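Long-range contacts in DNA mismatch repair protein MutL (Aquifex aeolicus, PDB 6LZI), which binds ATP, probably hydrolysing it, in a Bergerat-fold ATPase domain and takes part in DNA mismatch repair: residues Leu46-Asp51 with Glu136-Asp141; Lys34-Ile39 with Thr180-Gly185; Ser99-Arg104 with Ile116-Gly121; Val19-Val24 with Leu164-Glu169. All coordinates share one frame; numbering follows the deposited sequence.

Interaction 1: residues Leu46-Asp51 with Glu136-Asp141. With ADP (adenosine-5'-diphosphate), chain H.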
loop_
_atom_site.group_PDB
_atom_site.type_symbol
_atom_site.label_atom_id
_atom_site.label_comp_id
_atom_site.label_asym_id
_atom_site.label_seq_id
_atom_site.Cartn_x
_atom_site.Cartn_y
_atom_site.Cartn_z
ATOM N N LEU A 46 -1.618 2.605 16.751
ATOM C CA LEU A 46 -2.629 3.120 15.839
ATOM C C LEU A 46 -2.167 2.899 14.420
ATOM O O LEU A 46 -1.034 3.239 14.051
ATOM C CB LEU A 46 -2.866 4.622 16.074
ATOM C CG LEU A 46 -3.778 5.230 14.998
ATOM C CD1 LEU A 46 -5.232 4.887 15.095
ATOM C CD2 LEU A 46 -3.440 6.754 14.996
ATOM N N ILE A 47 -3.103 2.436 13.606
ATOM C CA ILE A 47 -3.037 2.473 12.165
ATOM C C ILE A 47 -4.252 3.244 11.703
ATOM O O ILE A 47 -5.395 2.862 12.049
ATOM C CB ILE A 47 -3.116 1.016 11.610
ATOM C CG1 ILE A 47 -1.878 0.203 12.053
ATOM C CG2 ILE A 47 -3.137 0.981 10.105
ATOM C CD1 ILE A 47 -2.214 -1.261 12.243
ATOM N N ARG A 48 -4.027 4.307 10.909
ATOM C CA ARG A 48 -5.092 5.138 10.355
ATOM C C ARG A 48 -4.874 5.258 8.851
ATOM O O ARG A 48 -3.736 5.494 8.408
ATOM C CB ARG A 48 -5.094 6.541 10.986
ATOM C CG ARG A 48 -6.212 7.324 10.421
ATOM C CD ARG A 48 -6.362 8.694 11.096
ATOM N NE ARG A 48 -5.124 9.456 10.966
ATOM C CZ ARG A 48 -4.821 10.211 9.925
ATOM N NH1 ARG A 48 -5.661 10.314 8.877
ATOM N NH2 ARG A 48 -3.662 10.854 9.926
ATOM N N VAL A 49 -5.941 5.018 8.076
ATOM C CA VAL A 49 -5.892 5.181 6.622
ATOM C C VAL A 49 -7.074 6.014 6.206
ATOM O O VAL A 49 -8.225 5.639 6.442
ATOM C CB VAL A 49 -5.888 3.818 5.903
ATOM C CG1 VAL A 49 -5.862 3.958 4.349
ATOM C CG2 VAL A 49 -4.685 3.014 6.296
ATOM N N LYS A 50 -6.778 7.096 5.529
ATOM C CA LYS A 50 -7.724 8.084 5.107
ATOM C C LYS A 50 -7.633 8.100 3.593
ATOM O O LYS A 50 -6.526 8.133 3.039
ATOM C CB LYS A 50 -7.357 9.425 5.634
ATOM C CG LYS A 50 -8.429 10.527 5.276
ATOM C CD LYS A 50 -7.840 11.775 5.912
ATOM C CE LYS A 50 -8.770 12.984 5.758
ATOM N NZ LYS A 50 -8.663 13.354 4.337
ATOM N N ASP A 51 -8.789 8.178 2.959
ATOM C CA ASP A 51 -8.855 8.306 1.504
ATOM C C ASP A 51 -9.987 9.242 1.093
ATOM O O ASP A 51 -10.912 9.553 1.885
ATOM C CB ASP A 51 -9.020 6.898 0.837
ATOM C CG ASP A 51 -10.395 6.288 1.010
ATOM O OD1 ASP A 51 -11.446 6.953 0.688
ATOM O OD2 ASP A 51 -10.453 5.119 1.535
ATOM N N GLU A 136 -12.249 6.935 6.414
ATOM C CA GLU A 136 -11.128 6.941 7.335
ATOM C C GLU A 136 -11.316 5.754 8.276
ATOM O O GLU A 136 -12.386 5.605 8.863
ATOM C CB GLU A 136 -11.096 8.278 8.109
ATOM C CG GLU A 136 -9.881 8.311 9.013
ATOM C CD GLU A 136 -9.582 9.761 9.365
ATOM O OE1 GLU A 136 -8.448 10.178 9.112
ATOM O OE2 GLU A 136 -10.576 10.436 9.679
ATOM N N VAL A 137 -10.292 4.902 8.414
ATOM C CA VAL A 137 -10.353 3.741 9.294
ATOM C C VAL A 137 -9.231 3.899 10.313
ATOM O O VAL A 137 -8.085 4.248 9.952
ATOM C CB VAL A 137 -10.194 2.445 8.455
ATOM C CG1 VAL A 137 -10.336 1.203 9.373
ATOM C CG2 VAL A 137 -11.272 2.447 7.407
ATOM N N GLU A 138 -9.562 3.703 11.599
ATOM C CA GLU A 138 -8.581 3.776 12.687
ATOM C C GLU A 138 -8.599 2.428 13.367
ATOM O O GLU A 138 -9.648 1.993 13.832
ATOM C CB GLU A 138 -8.948 4.871 13.697
ATOM C CG GLU A 138 -8.917 6.172 12.954
ATOM C CD GLU A 138 -9.144 7.364 13.829
ATOM O OE1 GLU A 138 -9.182 7.173 15.054
ATOM O OE2 GLU A 138 -9.288 8.469 13.267
ATOM N N VAL A 139 -7.437 1.782 13.412
ATOM C CA VAL A 139 -7.259 0.484 14.067
ATOM C C VAL A 139 -6.294 0.666 15.246
ATOM O O VAL A 139 -5.128 1.050 15.051
ATOM C CB VAL A 139 -6.713 -0.525 13.043
ATOM C CG1 VAL A 139 -6.488 -1.855 13.678
ATOM C CG2 VAL A 139 -7.763 -0.560 11.897
ATOM N N ARG A 140 -6.822 0.543 16.464
ATOM C CA ARG A 140 -6.029 0.789 17.658
ATOM C C ARG A 140 -5.800 -0.491 18.426
ATOM O O ARG A 140 -6.691 -1.333 18.472
ATOM C CB ARG A 140 -6.716 1.797 18.593
ATOM C CG ARG A 140 -6.621 3.247 18.049
ATOM C CD ARG A 140 -7.181 4.259 19.067
ATOM N NE ARG A 140 -6.796 5.588 18.585
ATOM C CZ ARG A 140 -5.594 6.151 18.788
ATOM N NH1 ARG A 140 -4.638 5.525 19.484
ATOM N NH2 ARG A 140 -5.335 7.338 18.274
ATOM N N ASP A 141 -4.651 -0.535 19.110
ATOM C CA ASP A 141 -4.318 -1.572 20.078
ATOM C C ASP A 141 -4.468 -2.964 19.474
ATOM O O ASP A 141 -5.163 -3.833 20.020
ATOM C CB ASP A 141 -5.196 -1.435 21.301
ATOM C CG ASP A 141 -4.853 -0.198 22.098
ATOM O OD1 ASP A 141 -3.838 0.468 21.766
ATOM O OD2 ASP A 141 -5.583 0.085 23.067
HETATM P PB ADP H . -13.581 -6.690 0.219
HETATM O O1B ADP H . -12.790 -5.446 -0.004
HETATM O O2B ADP H . -14.977 -6.624 -0.454
HETATM O O3B ADP H . -12.832 -7.928 -0.224
HETATM P PA ADP H . -13.455 -5.689 2.902
HETATM O O1A ADP H . -13.818 -6.281 4.233
HETATM O O2A ADP H . -12.038 -5.246 2.770
HETATM O O3A ADP H . -13.856 -6.846 1.785
HETATM O "O5'" ADP H . -14.309 -4.343 2.640
HETATM C "C5'" ADP H . -15.702 -4.652 2.572
HETATM C "C4'" ADP H . -16.436 -3.626 1.714
HETATM O "O4'" ADP H . -16.415 -2.382 2.369
HETATM C "C3'" ADP H . -15.871 -3.364 0.333
HETATM O "O3'" ADP H . -16.486 -4.270 -0.623
HETATM C "C2'" ADP H . -16.337 -1.948 0.053
HETATM O "O2'" ADP H . -17.721 -2.114 -0.399
HETATM C "C1'" ADP H . -16.389 -1.328 1.428
HETATM N N9 ADP H . -15.200 -0.544 1.736
HETATM C C8 ADP H . -14.179 -0.868 2.577
HETATM N N7 ADP H . -13.256 0.129 2.631
HETATM C C5 ADP H . -13.717 1.078 1.776
HETATM C C6 ADP H . -13.196 2.387 1.373
HETATM N N6 ADP H . -12.006 2.827 1.867
HETATM N N1 ADP H . -13.932 3.104 0.479
HETATM C C2 ADP H . -15.126 2.580 -0.023
HETATM N N3 ADP H . -15.667 1.413 0.320
HETATM C C4 ADP H . -14.986 0.660 1.226
#
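R48 and E136, on two antiparallel strands, form a salt bridge diagonal to the strand pairing. R48 is paired with E138, yet its NH1 meets E136 OE1 at 2.8 Å, nearly in line with the carboxylate C-O bond but bent at the hydrogen (139°), the oxygen tilted from the guanidinium plane; guanidinium and carboxylate planes stand 82° apart. The R48 chain, extended to CD, bends at chi3 (58°), turning NE out of line with the stem. E138 runs alongside that stem, its OE2 3.7 Å from R48 CD, but takes its salt bridge from R104. R48 NH1 and NH2 also reach E36 and E38 of the next strand. An alanine in place of R48 would probably leave E36 and E38 without this guanidinium and E136 left with R104. Further along, L46 CD1 lies over one face of the R140 guanidinium toward the rim, 3.9 Å from R140 CZ. On the side of the sheet with I47, V49, V137 and V139, I47 CB meets V139 CB at 4.2 Å. Backbone bonds lace I47-V139 and V49-V137, among them V139 N to I47 O (2.7 Å). At the end of strand 46-51, D51 OD2 accepts a hydrogen bond from ADP N6 (2.8 Å), adenine recognition characteristic of the Bergerat fold. The pair lies mid-sheet between strands 34-40 and 100-106, with helix 16-29 covering I47 and V49.

Interaction 2: residues Lys34-Ile39 with Thr180-Gly185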
loop_
_atom_site.group_PDB
_atom_site.type_symbol
_atom_site.label_atom_id
_atom_site.label_comp_id
_atom_site.label_asym_id
_atom_site.label_seq_id
_atom_site.Cartn_x
_atom_site.Cartn_y
_atom_site.Cartn_z
ATOM N N LYS A 34 -6.079 10.147 -3.310
ATOM C CA LYS A 34 -5.196 10.552 -2.234
ATOM C C LYS A 34 -5.416 9.579 -1.100
ATOM O O LYS A 34 -6.571 9.389 -0.690
ATOM C CB LYS A 34 -5.539 11.987 -1.798
ATOM C CG LYS A 34 -5.474 12.868 -3.026
ATOM C CD LYS A 34 -4.802 14.200 -2.767
ATOM C CE LYS A 34 -4.668 14.977 -4.109
ATOM N NZ LYS A 34 -5.954 15.730 -4.387
ATOM N N VAL A 35 -4.343 8.876 -0.721
ATOM C CA VAL A 35 -4.360 7.921 0.371
ATOM C C VAL A 35 -3.371 8.372 1.437
ATOM O O VAL A 35 -2.180 8.555 1.156
ATOM C CB VAL A 35 -3.983 6.535 -0.155
ATOM C CG1 VAL A 35 -3.889 5.547 1.043
ATOM C CG2 VAL A 35 -5.014 6.040 -1.224
ATOM N N GLU A 36 -3.847 8.500 2.660
ATOM C CA GLU A 36 -2.997 9.009 3.726
ATOM C C GLU A 36 -2.933 7.919 4.769
ATOM O O GLU A 36 -3.991 7.442 5.209
ATOM C CB GLU A 36 -3.635 10.246 4.331
ATOM C CG GLU A 36 -2.813 10.883 5.438
ATOM C CD GLU A 36 -3.546 12.116 5.959
ATOM O OE1 GLU A 36 -3.638 13.090 5.171
ATOM O OE2 GLU A 36 -4.099 12.066 7.084
ATOM N N VAL A 37 -1.707 7.532 5.158
ATOM C CA VAL A 37 -1.513 6.532 6.189
ATOM C C VAL A 37 -0.765 7.116 7.369
ATOM O O VAL A 37 0.253 7.809 7.204
ATOM C CB VAL A 37 -0.692 5.361 5.634
ATOM C CG1 VAL A 37 -0.551 4.236 6.686
ATOM C CG2 VAL A 37 -1.331 4.802 4.306
ATOM N N GLU A 38 -1.199 6.754 8.577
ATOM C CA GLU A 38 -0.486 7.165 9.786
ATOM C C GLU A 38 -0.325 5.938 10.653
ATOM O O GLU A 38 -1.262 5.170 10.828
ATOM C CB GLU A 38 -1.243 8.277 10.535
ATOM C CG GLU A 38 -0.625 8.481 11.879
ATOM C CD GLU A 38 -1.168 9.692 12.582
ATOM O OE1 GLU A 38 -2.307 10.108 12.209
ATOM O OE2 GLU A 38 -0.446 10.210 13.491
ATOM N N ILE A 39 0.887 5.738 11.188
ATOM C CA ILE A 39 1.056 4.681 12.156
ATOM C C ILE A 39 1.703 5.272 13.391
ATOM O O ILE A 39 2.463 6.264 13.314
ATOM C CB ILE A 39 1.903 3.523 11.589
ATOM C CG1 ILE A 39 3.224 4.039 11.106
ATOM C CG2 ILE A 39 1.193 2.843 10.349
ATOM C CD1 ILE A 39 4.165 2.880 10.819
ATOM N N THR A 180 0.681 9.499 1.250
ATOM C CA THR A 180 1.420 10.079 2.338
ATOM C C THR A 180 1.496 9.041 3.447
ATOM O O THR A 180 0.523 8.322 3.687
ATOM C CB THR A 180 0.724 11.345 2.851
ATOM O OG1 THR A 180 0.581 12.257 1.739
ATOM C CG2 THR A 180 1.582 12.006 3.854
ATOM N N LEU A 181 2.652 8.994 4.142
ATOM C CA LEU A 181 2.800 8.179 5.354
ATOM C C LEU A 181 3.389 9.050 6.451
ATOM O O LEU A 181 4.443 9.632 6.249
ATOM C CB LEU A 181 3.750 6.992 5.110
ATOM C CG LEU A 181 4.125 6.141 6.339
ATOM C CD1 LEU A 181 2.922 5.357 6.948
ATOM C CD2 LEU A 181 5.226 5.141 5.895
ATOM N N PHE A 182 2.702 9.123 7.604
ATOM C CA PHE A 182 3.217 9.661 8.845
ATOM C C PHE A 182 3.527 8.488 9.774
ATOM O O PHE A 182 2.670 7.638 9.991
ATOM C CB PHE A 182 2.178 10.555 9.538
ATOM C CG PHE A 182 1.742 11.737 8.729
ATOM C CD1 PHE A 182 2.429 12.917 8.797
ATOM C CD2 PHE A 182 0.642 11.649 7.861
ATOM C CE1 PHE A 182 2.039 14.003 8.031
ATOM C CE2 PHE A 182 0.245 12.743 7.100
ATOM C CZ PHE A 182 0.952 13.909 7.172
ATOM N N SER A 183 4.724 8.446 10.346
ATOM C CA SER A 183 4.998 7.465 11.383
ATOM C C SER A 183 5.628 8.151 12.585
ATOM O O SER A 183 6.558 8.950 12.420
ATOM C CB SER A 183 5.913 6.335 10.889
ATOM O OG SER A 183 6.900 6.804 10.038
ATOM N N GLU A 184 5.097 7.828 13.778
ATOM C CA GLU A 184 5.479 8.448 15.043
ATOM C C GLU A 184 5.479 9.966 14.879
ATOM O O GLU A 184 6.363 10.679 15.366
ATOM C CB GLU A 184 6.832 7.920 15.546
ATOM C CG GLU A 184 7.070 6.449 15.267
ATOM C CD GLU A 184 5.947 5.512 15.745
ATOM O OE1 GLU A 184 5.918 4.346 15.285
ATOM O OE2 GLU A 184 5.093 5.925 16.572
ATOM N N GLY A 185 4.499 10.455 14.117
ATOM C CA GLY A 185 4.281 11.897 14.049
ATOM C C GLY A 185 5.114 12.659 13.051
ATOM O O GLY A 185 4.936 13.873 12.931
HETATM O O HOH W 1 -1.700 13.376 3.715
HETATM O O HOH W 2 2.016 9.144 13.529
#
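F182 turns its CG anti to its own carbonyl carbon (chi1 -60°), and E36 holds its CG anti to the backbone N (chi1 -179°), a combination that brings the glutamate stem to the rim of the ring. This is the parallel pairing within the mixed sheet of the Bergerat ATPase domain, where strand 178-183 lies beside strand 34-40. E36 CG sits in the ring plane, 3.9 Å from F182 CE2, and the E36 carboxylate is turned 84° against the ring. Its OE2, like E38 OE1, is held by R48 of strand 46-51. On the side of the sheet with V37, I39 and L181, the L181 side chain crosses that of V37 at a slant, its CD1 touching V37 CG1 at 3.7 Å, and I39 CG1 presses on S183 CB at 3.5 Å. Helix 156-173 packs over V37 and L181. Backbone bonds zigzag between the strands, as parallel pairing requires: V37 N to T180 O (2.8 Å), then F182 N to V37 O. At the far end one water donates to E38 OE2 and to I39 O and accepts from G185 N at 2.9 Å.

Interaction 3: residues Ser99-Arg104 with Ile116-Gly121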
loop_
_atom_site.group_PDB
_atom_site.type_symbol
_atom_site.label_atom_id
_atom_site.label_comp_id
_atom_site.label_asym_id
_atom_site.label_seq_id
_atom_site.Cartn_x
_atom_site.Cartn_y
_atom_site.Cartn_z
ATOM N N SER A 99 -8.986 -5.673 17.232
ATOM C CA SER A 99 -8.600 -4.312 17.494
ATOM C C SER A 99 -9.777 -3.556 18.077
ATOM O O SER A 99 -10.916 -4.042 18.122
ATOM C CB SER A 99 -8.136 -3.538 16.231
ATOM O OG SER A 99 -9.178 -3.402 15.284
ATOM N N LYS A 100 -9.452 -2.360 18.488
ATOM C CA LYS A 100 -10.385 -1.270 18.804
ATOM C C LYS A 100 -10.500 -0.411 17.547
ATOM O O LYS A 100 -9.591 0.355 17.204
ATOM C CB LYS A 100 -9.895 -0.458 20.001
ATOM C CG LYS A 100 -9.889 -1.158 21.426
ATOM C CD LYS A 100 -8.903 -0.459 22.378
ATOM C CE LYS A 100 -9.069 -0.820 23.868
ATOM N NZ LYS A 100 -9.582 -2.196 24.047
ATOM N N PHE A 101 -11.620 -0.550 16.876
ATOM C CA PHE A 101 -11.750 -0.271 15.454
ATOM C C PHE A 101 -12.751 0.849 15.262
ATOM O O PHE A 101 -13.888 0.753 15.737
ATOM C CB PHE A 101 -12.223 -1.566 14.746
ATOM C CG PHE A 101 -12.499 -1.408 13.277
ATOM C CD1 PHE A 101 -13.778 -1.071 12.844
ATOM C CD2 PHE A 101 -11.531 -1.769 12.314
ATOM C CE1 PHE A 101 -14.029 -0.948 11.466
ATOM C CE2 PHE A 101 -11.799 -1.631 10.953
ATOM C CZ PHE A 101 -13.020 -1.254 10.536
ATOM N N LYS A 102 -12.371 1.907 14.541
ATOM C CA LYS A 102 -13.394 2.833 14.089
ATOM C C LYS A 102 -13.377 2.931 12.569
ATOM O O LYS A 102 -12.326 2.967 11.960
ATOM C CB LYS A 102 -13.193 4.248 14.678
ATOM C CG LYS A 102 -13.551 4.387 16.135
ATOM C CD LYS A 102 -13.529 5.828 16.576
ATOM C CE LYS A 102 -13.612 5.916 18.112
ATOM N NZ LYS A 102 -12.969 7.197 18.543
ATOM N N LEU A 103 -14.528 3.025 11.958
ATOM C CA LEU A 103 -14.544 3.369 10.534
ATOM C C LEU A 103 -15.523 4.509 10.345
ATOM O O LEU A 103 -16.656 4.407 10.775
ATOM C CB LEU A 103 -14.990 2.201 9.682
ATOM C CG LEU A 103 -15.210 2.382 8.142
ATOM C CD1 LEU A 103 -14.855 1.077 7.322
ATOM C CD2 LEU A 103 -16.595 2.749 7.788
ATOM N N ARG A 104 -15.088 5.603 9.745
ATOM C CA ARG A 104 -16.015 6.661 9.393
ATOM C C ARG A 104 -15.994 6.837 7.876
ATOM O O ARG A 104 -14.947 6.698 7.248
ATOM C CB ARG A 104 -15.677 7.992 10.130
ATOM C CG ARG A 104 -14.320 8.649 9.767
ATOM C CD ARG A 104 -14.172 9.931 10.641
ATOM N NE ARG A 104 -14.035 9.511 12.048
ATOM C CZ ARG A 104 -12.869 9.130 12.579
ATOM N NH1 ARG A 104 -11.770 9.092 11.821
ATOM N NH2 ARG A 104 -12.781 8.746 13.870
ATOM N N ILE A 116 -18.767 3.970 12.617
ATOM C CA ILE A 116 -19.099 2.776 13.392
ATOM C C ILE A 116 -17.895 2.433 14.244
ATOM O O ILE A 116 -16.739 2.620 13.839
ATOM C CB ILE A 116 -19.487 1.595 12.478
ATOM C CG1 ILE A 116 -19.894 0.380 13.304
ATOM C CG2 ILE A 116 -18.352 1.201 11.535
ATOM C CD1 ILE A 116 -20.924 -0.516 12.628
ATOM N N GLU A 117 -18.149 2.009 15.462
ATOM C CA GLU A 117 -17.080 1.707 16.387
ATOM C C GLU A 117 -17.236 0.264 16.871
ATOM O O GLU A 117 -18.348 -0.206 17.134
ATOM C CB GLU A 117 -17.051 2.686 17.581
ATOM C CG GLU A 117 -15.926 2.351 18.545
ATOM C CD GLU A 117 -15.772 3.373 19.677
ATOM O OE1 GLU A 117 -16.731 4.113 19.916
ATOM O OE2 GLU A 117 -14.701 3.435 20.313
ATOM N N VAL A 118 -16.126 -0.462 16.886
ATOM C CA VAL A 118 -16.177 -1.897 17.172
ATOM C C VAL A 118 -15.008 -2.196 18.087
ATOM O O VAL A 118 -13.921 -1.641 17.916
ATOM C CB VAL A 118 -16.107 -2.753 15.886
ATOM C CG1 VAL A 118 -15.901 -4.219 16.203
ATOM C CG2 VAL A 118 -17.360 -2.545 15.028
ATOM N N GLU A 119 -15.204 -3.109 19.027
ATOM C CA GLU A 119 -14.099 -3.605 19.815
ATOM C C GLU A 119 -14.107 -5.120 19.734
ATOM O O GLU A 119 -15.077 -5.759 20.164
ATOM C CB GLU A 119 -14.223 -3.160 21.262
ATOM C CG GLU A 119 -13.007 -3.453 22.076
ATOM C CD GLU A 119 -13.309 -3.390 23.553
ATOM O OE1 GLU A 119 -13.507 -4.467 24.167
ATOM O OE2 GLU A 119 -13.368 -2.256 24.080
ATOM N N ALA A 120 -13.017 -5.689 19.221
ATOM C CA ALA A 120 -12.884 -7.134 19.150
ATOM C C ALA A 120 -14.155 -7.801 18.626
ATOM O O ALA A 120 -14.638 -8.808 19.162
ATOM C CB ALA A 120 -12.483 -7.669 20.513
ATOM N N GLY A 121 -14.718 -7.219 17.575
ATOM C CA GLY A 121 -15.851 -7.766 16.879
ATOM C C GLY A 121 -17.192 -7.311 17.418
ATOM O O GLY A 121 -18.200 -7.442 16.720
#
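A beta hairpin at one side of the Bergerat-fold sheet sets strand 100-106 against strand 113-119, with charges on one face and apolar groups on the other. On the charged face K102 and E117 run side by side: K102 CE approaches E117 OE2 at 3.5 Å, while K102 NZ stays 4.5 Å from that oxygen, beyond a salt bridge. E117 OE1 instead forms a salt bridge with R127 NH2 on the next strand; an alanine in place of E117 would probably leave R127 without this carboxylate and the K102 stem with less to lie against. K100 NZ and E119 OE2 make a long salt bridge at 3.8 Å, and K100 also has a cation-pi contact with F144. On the apolar face F101 lies alongside V118, F101 CD1 within 4.2 Å of V118 CB, and L103 CB meets I116 CG2 at 4.0 Å. F101 N to V118 O and V118 N to F101 O, both 2.8 Å, close the pair. Strands 134-140 and 122-129 border the hairpin, and helix 91-96 packs on F101, L103 and V118.

Interaction 4: residues Val19-Val24 with Leu164-Glu169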
loop_
_atom_site.group_PDB
_atom_site.type_symbol
_atom_site.label_atom_id
_atom_site.label_comp_id
_atom_site.label_asym_id
_atom_site.label_seq_id
_atom_site.Cartn_x
_atom_site.Cartn_y
_atom_site.Cartn_z
ATOM N N VAL A 19 -2.735 -5.106 8.150
ATOM C CA VAL A 19 -3.822 -4.160 8.270
ATOM C C VAL A 19 -3.697 -3.039 7.234
ATOM O O VAL A 19 -4.678 -2.686 6.557
ATOM C CB VAL A 19 -3.875 -3.585 9.674
ATOM C CG1 VAL A 19 -5.020 -2.532 9.701
ATOM C CG2 VAL A 19 -4.112 -4.684 10.679
ATOM N N VAL A 20 -2.522 -2.414 7.153
ATOM C CA VAL A 20 -2.327 -1.315 6.211
ATOM C C VAL A 20 -2.622 -1.798 4.810
ATOM O O VAL A 20 -3.294 -1.135 4.042
ATOM C CB VAL A 20 -0.882 -0.829 6.286
ATOM C CG1 VAL A 20 -0.585 0.276 5.265
ATOM C CG2 VAL A 20 -0.611 -0.293 7.683
ATOM N N LYS A 21 -2.222 -3.039 4.525
ATOM C CA LYS A 21 -2.400 -3.550 3.170
ATOM C C LYS A 21 -3.888 -3.594 2.831
ATOM O O LYS A 21 -4.344 -3.133 1.744
ATOM C CB LYS A 21 -1.789 -4.960 3.080
ATOM C CG LYS A 21 -1.979 -5.614 1.715
ATOM C CD LYS A 21 -3.222 -6.502 1.703
ATOM C CE LYS A 21 -3.220 -7.429 0.530
ATOM N NZ LYS A 21 -4.538 -8.114 0.493
ATOM N N GLU A 22 -4.658 -4.205 3.730
ATOM C CA GLU A 22 -6.086 -4.367 3.476
ATOM C C GLU A 22 -6.740 -3.035 3.393
ATOM O O GLU A 22 -7.574 -2.831 2.509
ATOM C CB GLU A 22 -6.774 -5.207 4.522
ATOM C CG GLU A 22 -6.170 -6.595 4.615
ATOM C CD GLU A 22 -6.458 -7.448 3.383
ATOM O OE1 GLU A 22 -5.711 -8.426 3.105
ATOM O OE2 GLU A 22 -7.398 -7.133 2.645
ATOM N N LEU A 23 -6.339 -2.080 4.266
ATOM C CA LEU A 23 -7.026 -0.785 4.169
ATOM C C LEU A 23 -6.675 -0.050 2.871
ATOM O O LEU A 23 -7.555 0.508 2.219
ATOM C CB LEU A 23 -6.720 0.099 5.400
ATOM C CG LEU A 23 -7.263 -0.642 6.632
ATOM C CD1 LEU A 23 -6.838 0.242 7.891
ATOM C CD2 LEU A 23 -8.710 -0.991 6.689
ATOM N N VAL A 24 -5.389 -0.018 2.485
ATOM C CA VAL A 24 -5.029 0.760 1.305
ATOM C C VAL A 24 -5.605 0.073 0.079
ATOM O O VAL A 24 -6.055 0.720 -0.862
ATOM C CB VAL A 24 -3.493 0.857 1.241
ATOM C CG1 VAL A 24 -3.036 1.347 -0.089
ATOM C CG2 VAL A 24 -2.944 1.764 2.438
ATOM N N LEU A 164 6.533 0.999 5.549
ATOM C CA LEU A 164 7.177 1.894 4.580
ATOM C C LEU A 164 7.380 1.211 3.233
ATOM O O LEU A 164 7.003 1.781 2.184
ATOM C CB LEU A 164 8.509 2.408 5.113
ATOM C CG LEU A 164 9.244 3.384 4.161
ATOM C CD1 LEU A 164 8.374 4.526 3.779
ATOM C CD2 LEU A 164 10.510 3.903 4.885
ATOM N N GLU A 165 7.914 -0.037 3.255
ATOM C CA GLU A 165 8.081 -0.812 2.016
ATOM C C GLU A 165 6.750 -1.100 1.317
ATOM O O GLU A 165 6.654 -1.014 0.088
ATOM C CB GLU A 165 8.771 -2.162 2.294
ATOM C CG GLU A 165 10.305 -2.073 2.458
ATOM C CD GLU A 165 10.952 -1.237 1.352
ATOM O OE1 GLU A 165 11.524 -0.155 1.655
ATOM O OE2 GLU A 165 10.836 -1.642 0.169
ATOM N N LEU A 166 5.726 -1.494 2.073
ATOM C CA LEU A 166 4.397 -1.702 1.491
ATOM C C LEU A 166 3.869 -0.466 0.793
ATOM O O LEU A 166 3.293 -0.567 -0.286
ATOM C CB LEU A 166 3.407 -2.144 2.577
ATOM C CG LEU A 166 1.975 -2.332 2.081
ATOM C CD1 LEU A 166 1.879 -3.640 1.246
ATOM C CD2 LEU A 166 0.931 -2.293 3.232
ATOM N N ILE A 167 3.975 0.707 1.426
ATOM C CA ILE A 167 3.413 1.908 0.772
ATOM C C ILE A 167 4.222 2.258 -0.474
ATOM O O ILE A 167 3.663 2.652 -1.496
ATOM C CB ILE A 167 3.354 3.103 1.739
ATOM C CG1 ILE A 167 2.482 2.759 2.959
ATOM C CG2 ILE A 167 2.846 4.337 0.925
ATOM C CD1 ILE A 167 1.028 2.332 2.627
ATOM N N LYS A 168 5.546 2.037 -0.437
ATOM C CA LYS A 168 6.337 2.220 -1.651
ATOM C C LYS A 168 5.847 1.310 -2.752
ATOM O O LYS A 168 5.756 1.722 -3.914
ATOM C CB LYS A 168 7.828 1.976 -1.371
ATOM C CG LYS A 168 8.429 3.095 -0.539
ATOM C CD LYS A 168 9.889 2.791 -0.178
ATOM C CE LYS A 168 10.400 3.975 0.711
ATOM N NZ LYS A 168 11.883 3.971 0.830
ATOM N N GLU A 169 5.498 0.078 -2.392
ATOM C CA GLU A 169 5.062 -0.898 -3.392
ATOM C C GLU A 169 3.755 -0.491 -4.042
ATOM O O GLU A 169 3.601 -0.589 -5.266
ATOM C CB GLU A 169 4.957 -2.238 -2.702
ATOM C CG GLU A 169 4.337 -3.387 -3.429
ATOM C CD GLU A 169 4.474 -4.635 -2.560
ATOM O OE1 GLU A 169 3.461 -5.022 -1.927
ATOM O OE2 GLU A 169 5.607 -5.171 -2.479
#
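L166 and V20 slide past each other in opposite directions, so that L166 CD2 comes to rest against V20 CG1 at 3.6 Å. The same methyl reaches the backbone beyond, lying 3.5 Å from K21 N and 3.8 Å from K21 CB; L166 CG stands anti to the backbone N (chi1 178°), and CD2 beyond it makes the contact. I167 comes in differently, crossing V20 at about a right angle and V24 obliquely. Its CD1 serves both valines, 3.7 Å from V20 CG1 and 4.0 Å from V24 CG2. Segments 19-24 and 164-169, on helices 16-29 and 156-173, run in nearly the same direction (crossing angle -25°) beside the sheet of the Bergerat ATPase domain, in a layered alpha/beta arrangement. Their axes approach to 10.3 Å, and no hydrogen bond joins them, the contact being made by aliphatic side chains and, at L166, against the K21 backbone. V20 and V24 also pack on I47 and V49 respectively. K21, partly exposed, forms a salt bridge through NZ with E22 OE1 at 2.9 Å.

How the interactions relate
Interactions 1, 2 and 3 lie along one mixed sheet, interaction 1 in the middle: its centre is about 10 Å from those of interactions 2 and 3, which are about 19 Å apart. R48 NH2 joins it to E38 OE1 of interaction 2 at 2.8 Å, and E136 OE2 joins it to R104 NH1 of interaction 3, also at 2.8 Å. Interaction 4 belongs to the helices that pack on the sheet: V20 CG2 meets I47 CG2 at 3.7 Å, and I167 CD1 meets V37 CG2 at 3.8 Å. The nucleotide touches interaction 1 through D51, whereas the side chains of L103 and V35 lie about 5 and 8 Å from ADP, and that of K21 about 7 Å from the magnesium ion.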